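Local coordinates for protein-glutamine gamma-glutamyltransferase (Pseudomonas aeruginosa PAO1, PDB 6G49) that displays transglutaminase activity in vitro through its periplasmic domain, joining protein glutamine and lysine side chains, and is critical for the viability of the bacterium, at residues A[163-176]-A[290-302]. Sequence-based numbering, arbitrary orientation.
Sequences LRESSIDPRTRWRN and VEYWQPEQGWLSV
Arg-164 forms a salt bridge with Glu-291, whose OE2 meets the guanidinium near its plane; the Arg-164 NH1 to Glu-291 OE2 separation, 2.4 Å, is shorter than such a bond normally allows, so its exact length is doubtful. A bend at chi3 (-89°) lays one guanidinium face on Trp-299 CB, with the CB 3.6 Å above the plane. Glu-165 grips both tryptophans: its backbone O accepts from Trp-293 NE1 at 2.8 Å, nearly in line with the carbonyl, while its OE1 takes Trp-299 NE1 at 2.9 Å on the anti side, tilted out of the carboxylate plane. Both acceptors lie within 5° of the respective indole planes, so the bonds fix how each ring is turned. Trp-299 N also donates to Arg-164 O (3.0 Å), and water 1 links Arg-164 N to the carbonyls of Gln-297 and Trp-299. Farther out, Ile-168 CG2 makes a CH-pi contact 3.5 Å from the centroid of the Trp-293 six-membered ring, 16° off its normal. The amide of Asn-176 stands steeply against the Trp-299 edge, CG to CH2 3.9 Å. Arg-74 and Arg-262 also pair with Glu-291, which would favour its carboxylate form. The chemistry thus implies polar clamping of the 290-294/298-302 beta-hairpin of the transglutaminase-like region, with both indole N-H groups satisfied by one glutamate.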
ATOM      1  N   LEU A 163     -14.101  -9.863   0.789  1.00 27.02           N
ATOM      2  CA  LEU A 163     -14.090  -9.582   2.239  1.00 24.74           C
ATOM      3  C   LEU A 163     -12.827 -10.201   2.824  1.00 27.03           C
ATOM      4  O   LEU A 163     -12.554 -11.368   2.645  1.00 27.52           O
ATOM      5  CB  LEU A 163     -15.354 -10.200   2.842  1.00 26.98           C
ATOM      6  CG  LEU A 163     -15.533 -10.062   4.342  1.00 30.06           C
ATOM      7  CD1 LEU A 163     -15.630  -8.609   4.733  1.00 31.69           C
ATOM      8  CD2 LEU A 163     -16.811 -10.802   4.769  1.00 36.07           C
ATOM      9  N   ARG A 164     -12.051  -9.372   3.503  1.00 25.37           N
ATOM     10  CA  ARG A 164     -10.793  -9.808   4.062  1.00 23.68           C
ATOM     11  C   ARG A 164     -10.714  -9.850   5.570  1.00 23.71           C
ATOM     12  O   ARG A 164     -10.772  -8.834   6.231  1.00 24.28           O
ATOM     13  CB  ARG A 164      -9.672  -8.922   3.536  1.00 27.50           C
ATOM     14  CG  ARG A 164      -9.718  -8.709   2.042  1.00 31.18           C
ATOM     15  CD  ARG A 164      -8.464  -8.030   1.557  1.00 40.72           C
ATOM     16  NE  ARG A 164      -8.591  -6.584   1.598  1.00 35.25           N
ATOM     17  CZ  ARG A 164      -7.629  -5.781   2.009  1.00 33.27           C
ATOM     18  NH1 ARG A 164      -6.489  -6.311   2.413  1.00 36.15           N
ATOM     19  NH2 ARG A 164      -7.809  -4.468   2.022  1.00 29.63           N
ATOM     20  N   GLU A 165     -10.569 -11.060   6.085  1.00 25.69           N
ATOM     21  CA  GLU A 165     -10.391 -11.300   7.494  1.00 28.02           C
ATOM     22  C   GLU A 165     -11.459 -10.584   8.339  1.00 30.13           C
ATOM     23  O   GLU A 165     -11.138  -9.780   9.214  1.00 29.17           O
ATOM     24  CB  GLU A 165      -8.969 -10.892   7.901  1.00 29.17           C
ATOM     25  CG  GLU A 165      -8.260 -11.925   8.687  1.00 33.11           C
ATOM     26  CD  GLU A 165      -6.921 -11.577   9.311  1.00 40.88           C
ATOM     27  OE1 GLU A 165      -6.237 -10.607   8.866  1.00 25.78           O
ATOM     28  OE2 GLU A 165      -6.566 -12.293  10.257  1.00 33.02           O
ATOM     29  N   SER A 166     -12.739 -10.916   8.159  1.00 25.42           N
ATOM     30  CA  SER A 166     -13.799 -10.323   8.954  1.00 29.90           C
ATOM     31  C   SER A 166     -13.591 -10.612  10.452  1.00 31.04           C
ATOM     32  O   SER A 166     -13.983  -9.790  11.263  1.00 33.33           O
ATOM     33  CB  SER A 166     -15.168 -10.759   8.480  1.00 33.79           C
ATOM     34  OG  SER A 166     -15.248 -12.154   8.568  1.00 34.47           O
ATOM     35  N   SER A 167     -13.026 -11.780  10.787  1.00 29.44           N
ATOM     36  CA  SER A 167     -12.497 -12.126  12.117  1.00 29.53           C
ATOM     37  C   SER A 167     -10.979 -12.210  12.053  1.00 25.07           C
ATOM     38  O   SER A 167     -10.459 -12.892  11.216  1.00 30.62           O
ATOM     39  CB  SER A 167     -13.023 -13.471  12.602  1.00 35.37           C
ATOM     40  OG  SER A 167     -14.385 -13.322  12.851  1.00 37.64           O
ATOM     41  N   ILE A 168     -10.305 -11.441  12.883  1.00 31.07           N
ATOM     42  CA  ILE A 168      -8.840 -11.253  12.760  1.00 28.46           C
ATOM     43  C   ILE A 168      -8.165 -12.202  13.749  1.00 32.84           C
ATOM     44  O   ILE A 168      -8.595 -12.359  14.904  1.00 29.28           O
ATOM     45  CB  ILE A 168      -8.485  -9.768  12.913  1.00 28.65           C
ATOM     46  CG1 ILE A 168      -7.054  -9.491  12.438  1.00 29.48           C
ATOM     47  CG2 ILE A 168      -8.733  -9.261  14.336  1.00 32.70           C
ATOM     48  CD1 ILE A 168      -6.646  -8.037  12.565  1.00 29.18           C
ATOM     49  N   ASP A 169      -7.119 -12.860  13.267  1.00 28.01           N
ATOM     50  CA  ASP A 169      -6.254 -13.613  14.097  1.00 28.47           C
ATOM     51  C   ASP A 169      -5.690 -12.698  15.188  1.00 26.99           C
ATOM     52  O   ASP A 169      -5.252 -11.589  14.909  1.00 23.51           O
ATOM     53  CB  ASP A 169      -5.066 -14.171  13.318  1.00 30.49           C
ATOM     54  CG  ASP A 169      -4.223 -15.129  14.114  1.00 34.04           C
ATOM     55  OD1 ASP A 169      -3.456 -14.706  15.026  1.00 31.02           O
ATOM     56  OD2 ASP A 169      -4.229 -16.276  13.746  1.00 42.55           O
ATOM     57  N   PRO A 170      -5.728 -13.075  16.486  1.00 22.30           N
ATOM     58  CA  PRO A 170      -5.176 -12.197  17.541  1.00 21.49           C
ATOM     59  C   PRO A 170      -3.725 -11.778  17.370  1.00 20.90           C
ATOM     60  O   PRO A 170      -3.417 -10.653  17.731  1.00 23.07           O
ATOM     61  CB  PRO A 170      -5.407 -13.027  18.839  1.00 23.04           C
ATOM     62  CG  PRO A 170      -5.505 -14.420  18.325  1.00 29.66           C
ATOM     63  CD  PRO A 170      -6.272 -14.325  17.028  1.00 27.29           C
ATOM     64  N   ARG A 171      -2.887 -12.628  16.784  1.00 19.93           N
ATOM     65  CA  ARG A 171      -1.496 -12.292  16.532  1.00 21.76           C
ATOM     66  C   ARG A 171      -1.422 -11.174  15.479  1.00 20.01           C
ATOM     67  O   ARG A 171      -0.615 -10.270  15.627  1.00 21.33           O
ATOM     68  CB  ARG A 171      -0.688 -13.498  16.085  1.00 26.51           C
ATOM     69  CG  ARG A 171      -0.494 -14.559  17.157  1.00 32.55           C
ATOM     70  CD  ARG A 171      -0.016 -15.857  16.509  1.00 36.17           C
ATOM     71  NE  ARG A 171      -0.913 -16.285  15.455  1.00 42.08           N
ATOM     72  CZ  ARG A 171      -0.777 -17.399  14.732  1.00 55.90           C
ATOM     73  NH1 ARG A 171       0.278 -18.173  14.903  1.00 44.50           N
ATOM     74  NH2 ARG A 171      -1.699 -17.725  13.839  1.00 42.51           N
ATOM     75  N   THR A 172      -2.237 -11.292  14.433  1.00 21.40           N
ATOM     76  CA  THR A 172      -2.276 -10.272  13.366  1.00 21.51           C
ATOM     77  C   THR A 172      -2.757  -8.923  13.913  1.00 21.21           C
ATOM     78  O   THR A 172      -2.225  -7.853  13.631  1.00 21.11           O
ATOM     79  CB  THR A 172      -3.163 -10.730  12.211  1.00 23.07           C
ATOM     80  OG1 THR A 172      -2.617 -11.985  11.813  1.00 23.05           O
ATOM     81  CG2 THR A 172      -3.060  -9.762  11.058  1.00 21.66           C
ATOM     82  N   ARG A 173      -3.797  -8.980  14.735  1.00 20.08           N
ATOM     83  CA  ARG A 173      -4.309  -7.801  15.410  1.00 20.37           C
ATOM     84  C   ARG A 173      -3.204  -7.129  16.246  1.00 21.80           C
ATOM     85  O   ARG A 173      -3.008  -5.915  16.150  1.00 21.38           O
ATOM     86  CB  ARG A 173      -5.550  -8.141  16.228  1.00 22.00           C
ATOM     87  CG  ARG A 173      -6.322  -6.949  16.739  1.00 22.81           C
ATOM     88  CD  ARG A 173      -7.596  -7.445  17.466  1.00 24.42           C
ATOM     89  NE  ARG A 173      -8.538  -6.429  17.760  1.00 31.15           N
ATOM     90  CZ  ARG A 173      -9.811  -6.733  18.019  1.00 28.88           C
ATOM     91  NH1 ARG A 173     -10.198  -8.000  17.958  1.00 37.75           N
ATOM     92  NH2 ARG A 173     -10.653  -5.779  18.289  1.00 39.54           N
ATOM     93  N   TRP A 174      -2.518  -7.908  17.099  1.00 20.16           N
ATOM     94  CA  TRP A 174      -1.504  -7.403  17.959  1.00 20.37           C
ATOM     95  C   TRP A 174      -0.370  -6.772  17.152  1.00 20.19           C
ATOM     96  O   TRP A 174       0.145  -5.674  17.473  1.00 20.53           O
ATOM     97  CB  TRP A 174      -0.965  -8.498  18.887  1.00 22.02           C
ATOM     98  CG  TRP A 174      -0.235  -8.002  20.084  1.00 20.36           C
ATOM     99  CD1 TRP A 174       1.096  -7.871  20.329  1.00 23.92           C
ATOM    100  CD2 TRP A 174      -0.900  -7.510  21.259  1.00 20.51           C
ATOM    101  NE1 TRP A 174       1.286  -7.320  21.580  1.00 24.64           N
ATOM    102  CE2 TRP A 174       0.092  -7.054  22.143  1.00 23.31           C
ATOM    103  CE3 TRP A 174      -2.247  -7.434  21.613  1.00 24.00           C
ATOM    104  CZ2 TRP A 174      -0.232  -6.599  23.436  1.00 22.59           C
ATOM    105  CZ3 TRP A 174      -2.562  -6.968  22.873  1.00 27.77           C
ATOM    106  CH2 TRP A 174      -1.557  -6.551  23.746  1.00 22.46           C
ATOM    107  N   ARG A 175       0.081  -7.486  16.127  1.00 19.58           N
ATOM    108  CA  ARG A 175       1.193  -7.053  15.283  1.00 20.45           C
ATOM    109  C   ARG A 175       0.862  -5.689  14.649  1.00 17.59           C
ATOM    110  O   ARG A 175       1.757  -4.854  14.537  1.00 19.63           O
ATOM    111  CB  ARG A 175       1.409  -8.100  14.192  1.00 21.21           C
ATOM    112  CG  ARG A 175       2.310  -7.644  13.060  1.00 26.77           C
ATOM    113  CD  ARG A 175       2.345  -8.733  12.001  1.00 25.15           C
ATOM    114  NE  ARG A 175       3.162  -9.842  12.411  1.00 25.97           N
ATOM    115  CZ  ARG A 175       3.575 -10.814  11.590  1.00 27.59           C
ATOM    116  NH1 ARG A 175       3.146 -10.799  10.332  1.00 27.05           N
ATOM    117  NH2 ARG A 175       4.483 -11.709  12.013  1.00 28.94           N
ATOM    118  N   ASN A 176      -0.418  -5.499  14.288  1.00 19.51           N
ATOM    119  CA  ASN A 176      -0.825  -4.312  13.570  1.00 18.46           C
ATOM    120  C   ASN A 176      -1.258  -3.178  14.490  1.00 19.43           C
ATOM    121  O   ASN A 176      -1.857  -2.203  14.025  1.00 18.16           O
ATOM    122  CB  ASN A 176      -1.833  -4.676  12.482  1.00 18.57           C
ATOM    123  CG  ASN A 176      -1.117  -5.313  11.330  1.00 18.52           C
ATOM    124  OD1 ASN A 176      -0.354  -4.643  10.654  1.00 20.09           O
ATOM    125  ND2 ASN A 176      -1.227  -6.629  11.192  1.00 18.18           N
ATOM    126  N   VAL A 290      -2.478   2.502   2.629  1.00 17.30           N
ATOM    127  CA  VAL A 290      -2.821   1.992   3.986  1.00 17.73           C
ATOM    128  C   VAL A 290      -3.977   1.001   3.855  1.00 18.27           C
ATOM    129  O   VAL A 290      -4.868   1.128   3.029  1.00 18.10           O
ATOM    130  CB  VAL A 290      -3.168   3.153   4.932  1.00 19.47           C
ATOM    131  CG1 VAL A 290      -3.636   2.654   6.313  1.00 23.05           C
ATOM    132  CG2 VAL A 290      -1.983   4.080   5.071  1.00 19.13           C
ATOM    133  N   GLU A 291      -4.004   0.035   4.771  1.00 18.33           N
ATOM    134  CA  GLU A 291      -5.265  -0.690   5.078  1.00 16.84           C
ATOM    135  C   GLU A 291      -5.399  -0.784   6.589  1.00 17.78           C
ATOM    136  O   GLU A 291      -4.393  -0.895   7.342  1.00 17.95           O
ATOM    137  CB  GLU A 291      -5.370  -2.037   4.362  1.00 19.64           C
ATOM    138  CG  GLU A 291      -4.302  -3.029   4.719  1.00 17.88           C
ATOM    139  CD  GLU A 291      -4.325  -4.290   3.865  1.00 23.82           C
ATOM    140  OE1 GLU A 291      -3.513  -5.187   4.109  1.00 20.42           O
ATOM    141  OE2 GLU A 291      -5.141  -4.351   2.936  1.00 28.52           O
ATOM    142  N   TYR A 292      -6.651  -0.759   7.023  1.00 19.42           N
ATOM    143  CA  TYR A 292      -6.973  -0.833   8.429  1.00 19.75           C
ATOM    144  C   TYR A 292      -8.094  -1.863   8.613  1.00 20.05           C
ATOM    145  O   TYR A 292      -8.905  -2.137   7.716  1.00 18.53           O
ATOM    146  CB  TYR A 292      -7.346   0.539   8.993  1.00 18.61           C
ATOM    147  CG  TYR A 292      -8.659   1.109   8.504  1.00 21.05           C
ATOM    148  CD1 TYR A 292      -8.789   1.678   7.233  1.00 22.11           C
ATOM    149  CD2 TYR A 292      -9.799   0.962   9.262  1.00 22.69           C
ATOM    150  CE1 TYR A 292     -10.039   2.099   6.777  1.00 23.13           C
ATOM    151  CE2 TYR A 292     -11.037   1.408   8.812  1.00 21.87           C
ATOM    152  CZ  TYR A 292     -11.153   1.969   7.578  1.00 27.38           C
ATOM    153  OH  TYR A 292     -12.409   2.385   7.244  1.00 34.96           O
ATOM    154  N   TRP A 293      -8.205  -2.327   9.854  1.00 19.01           N
ATOM    155  CA  TRP A 293      -9.119  -3.398  10.179  1.00 18.55           C
ATOM    156  C   TRP A 293     -10.183  -2.903  11.144  1.00 21.85           C
ATOM    157  O   TRP A 293      -9.910  -2.153  12.081  1.00 23.54           O
ATOM    158  CB  TRP A 293      -8.355  -4.568  10.817  1.00 20.57           C
ATOM    159  CG  TRP A 293      -9.235  -5.761  11.064  1.00 21.01           C
ATOM    160  CD1 TRP A 293      -9.563  -6.761  10.182  1.00 23.79           C
ATOM    161  CD2 TRP A 293      -9.949  -6.040  12.285  1.00 22.27           C
ATOM    162  NE1 TRP A 293     -10.467  -7.611  10.774  1.00 25.82           N
ATOM    163  CE2 TRP A 293     -10.725  -7.187  12.046  1.00 26.64           C
ATOM    164  CE3 TRP A 293     -10.029  -5.394  13.518  1.00 28.31           C
ATOM    165  CZ2 TRP A 293     -11.549  -7.750  13.025  1.00 29.24           C
ATOM    166  CZ3 TRP A 293     -10.873  -5.925  14.479  1.00 29.28           C
ATOM    167  CH2 TRP A 293     -11.565  -7.120  14.246  1.00 29.64           C
ATOM    168  N   GLN A 294     -11.364  -3.455  10.938  1.00 24.49           N
ATOM    169  CA  GLN A 294     -12.445  -3.283  11.933  1.00 26.67           C
ATOM    170  C   GLN A 294     -13.295  -4.542  11.919  1.00 30.37           C
ATOM    171  O   GLN A 294     -13.335  -5.318  10.970  1.00 25.83           O
ATOM    172  CB  GLN A 294     -13.251  -2.024  11.619  1.00 30.55           C
ATOM    173  CG  GLN A 294     -14.149  -2.157  10.407  1.00 34.27           C
ATOM    174  CD  GLN A 294     -14.614  -0.801   9.972  1.00 40.42           C
ATOM    175  OE1 GLN A 294     -14.219  -0.295   8.920  1.00 36.41           O
ATOM    176  NE2 GLN A 294     -15.429  -0.189  10.817  1.00 38.28           N
ATOM    177  N   PRO A 295     -13.988  -4.812  13.040  1.00 31.76           N
ATOM    178  CA  PRO A 295     -14.888  -5.954  13.100  1.00 35.22           C
ATOM    179  C   PRO A 295     -15.912  -5.970  11.970  1.00 26.40           C
ATOM    180  O   PRO A 295     -16.375  -4.953  11.535  1.00 30.47           O
ATOM    181  CB  PRO A 295     -15.586  -5.753  14.465  1.00 43.72           C
ATOM    182  CG  PRO A 295     -14.558  -5.016  15.306  1.00 42.58           C
ATOM    183  CD  PRO A 295     -13.869  -4.087  14.320  1.00 35.69           C
ATOM    184  N   GLU A 296     -16.160  -7.177  11.472  1.00 33.03           N
ATOM    185  CA  GLU A 296     -17.186  -7.479  10.474  1.00 36.69           C
ATOM    186  C   GLU A 296     -16.773  -7.041   9.061  1.00 29.76           C
ATOM    187  O   GLU A 296     -16.905  -7.829   8.130  1.00 30.97           O
ATOM    188  CB  GLU A 296     -18.528  -6.855  10.852  1.00 42.79           C
ATOM    189  CG  GLU A 296     -19.078  -7.433  12.154  1.00 62.20           C
ATOM    190  CD  GLU A 296     -20.581  -7.290  12.328  1.00 73.98           C
ATOM    191  OE1 GLU A 296     -21.109  -6.209  11.995  1.00 77.87           O
ATOM    192  OE2 GLU A 296     -21.220  -8.263  12.788  1.00102.07           O
ATOM    193  N   GLN A 297     -16.362  -5.780   8.897  1.00 29.18           N
ATOM    194  CA  GLN A 297     -15.986  -5.288   7.577  1.00 28.85           C
ATOM    195  C   GLN A 297     -14.610  -5.828   7.146  1.00 24.42           C
ATOM    196  O   GLN A 297     -14.316  -5.842   5.934  1.00 27.78           O
ATOM    197  CB  GLN A 297     -16.094  -3.774   7.568  1.00 35.35           C
ATOM    198  CG  GLN A 297     -17.533  -3.311   7.805  1.00 45.79           C
ATOM    199  CD  GLN A 297     -17.646  -1.823   7.604  1.00 59.86           C
ATOM    200  OE1 GLN A 297     -17.485  -1.314   6.496  1.00 67.28           O
ATOM    201  NE2 GLN A 297     -17.904  -1.108   8.686  1.00 73.96           N
ATOM    202  N   GLY A 298     -13.786  -6.224   8.119  1.00 24.09           N
ATOM    203  CA  GLY A 298     -12.456  -6.677   7.869  1.00 23.58           C
ATOM    204  C   GLY A 298     -11.553  -5.533   7.411  1.00 22.31           C
ATOM    205  O   GLY A 298     -11.695  -4.378   7.871  1.00 21.50           O
ATOM    206  N   TRP A 299     -10.559  -5.891   6.581  1.00 21.72           N
ATOM    207  CA  TRP A 299      -9.553  -4.896   6.118  1.00 20.45           C
ATOM    208  C   TRP A 299     -10.159  -4.045   5.000  1.00 20.84           C
ATOM    209  O   TRP A 299     -10.749  -4.584   4.058  1.00 22.22           O
ATOM    210  CB  TRP A 299      -8.282  -5.573   5.647  1.00 19.85           C
ATOM    211  CG  TRP A 299      -7.482  -6.284   6.697  1.00 18.64           C
ATOM    212  CD1 TRP A 299      -7.531  -7.602   7.029  1.00 20.36           C
ATOM    213  CD2 TRP A 299      -6.515  -5.700   7.576  1.00 17.53           C
ATOM    214  NE1 TRP A 299      -6.660  -7.866   8.053  1.00 20.43           N
ATOM    215  CE2 TRP A 299      -6.036  -6.716   8.436  1.00 19.65           C
ATOM    216  CE3 TRP A 299      -6.024  -4.389   7.746  1.00 16.80           C
ATOM    217  CZ2 TRP A 299      -4.989  -6.498   9.341  1.00 18.35           C
ATOM    218  CZ3 TRP A 299      -5.042  -4.182   8.695  1.00 19.96           C
ATOM    219  CH2 TRP A 299      -4.539  -5.207   9.486  1.00 20.01           C
ATOM    220  N   LEU A 300      -9.952  -2.728   5.080  1.00 20.85           N
ATOM    221  CA  LEU A 300     -10.306  -1.795   4.031  1.00 23.66           C
ATOM    222  C   LEU A 300      -9.090  -0.954   3.690  1.00 20.39           C
ATOM    223  O   LEU A 300      -8.364  -0.499   4.579  1.00 19.15           O
ATOM    224  CB  LEU A 300     -11.449  -0.889   4.486  1.00 24.89           C
ATOM    225  CG  LEU A 300     -12.789  -1.604   4.780  1.00 26.73           C
ATOM    226  CD1 LEU A 300     -13.765  -0.606   5.343  1.00 30.41           C
ATOM    227  CD2 LEU A 300     -13.335  -2.298   3.552  1.00 27.81           C
ATOM    228  N   SER A 301      -8.861  -0.746   2.388  1.00 21.60           N
ATOM    229  CA  SER A 301      -7.724   0.026   1.934  1.00 22.33           C
ATOM    230  C   SER A 301      -8.121   1.484   1.761  1.00 22.70           C
ATOM    231  O   SER A 301      -9.238   1.789   1.358  1.00 25.09           O
ATOM    232  CB  SER A 301      -7.218  -0.506   0.613  1.00 25.02           C
ATOM    233  OG  SER A 301      -6.806  -1.856   0.748  1.00 31.45           O
ATOM    234  N   VAL A 302      -7.183   2.374   2.050  1.00 20.26           N
ATOM    235  CA  VAL A 302      -7.378   3.799   1.940  0.67 20.44           C
ATOM    236  C   VAL A 302      -6.055   4.421   1.481  1.00 20.54           C
ATOM    237  O   VAL A 302      -4.987   3.973   1.846  1.00 20.86           O
ATOM    238  CB  VAL A 302      -7.887   4.400   3.251  0.67 24.79           C
ATOM    239  CG1 VAL A 302      -6.882   4.301   4.393  0.67 19.96           C
ATOM    240  CG2 VAL A 302      -8.395   5.806   3.065  0.67 31.99           C
TER
HETATM  241  O   HOH W   1     -12.620  -6.508   3.874  1.00 24.01           O
HETATM  242  O   HOH W   2     -10.351  -4.142   1.121  1.00 45.57           O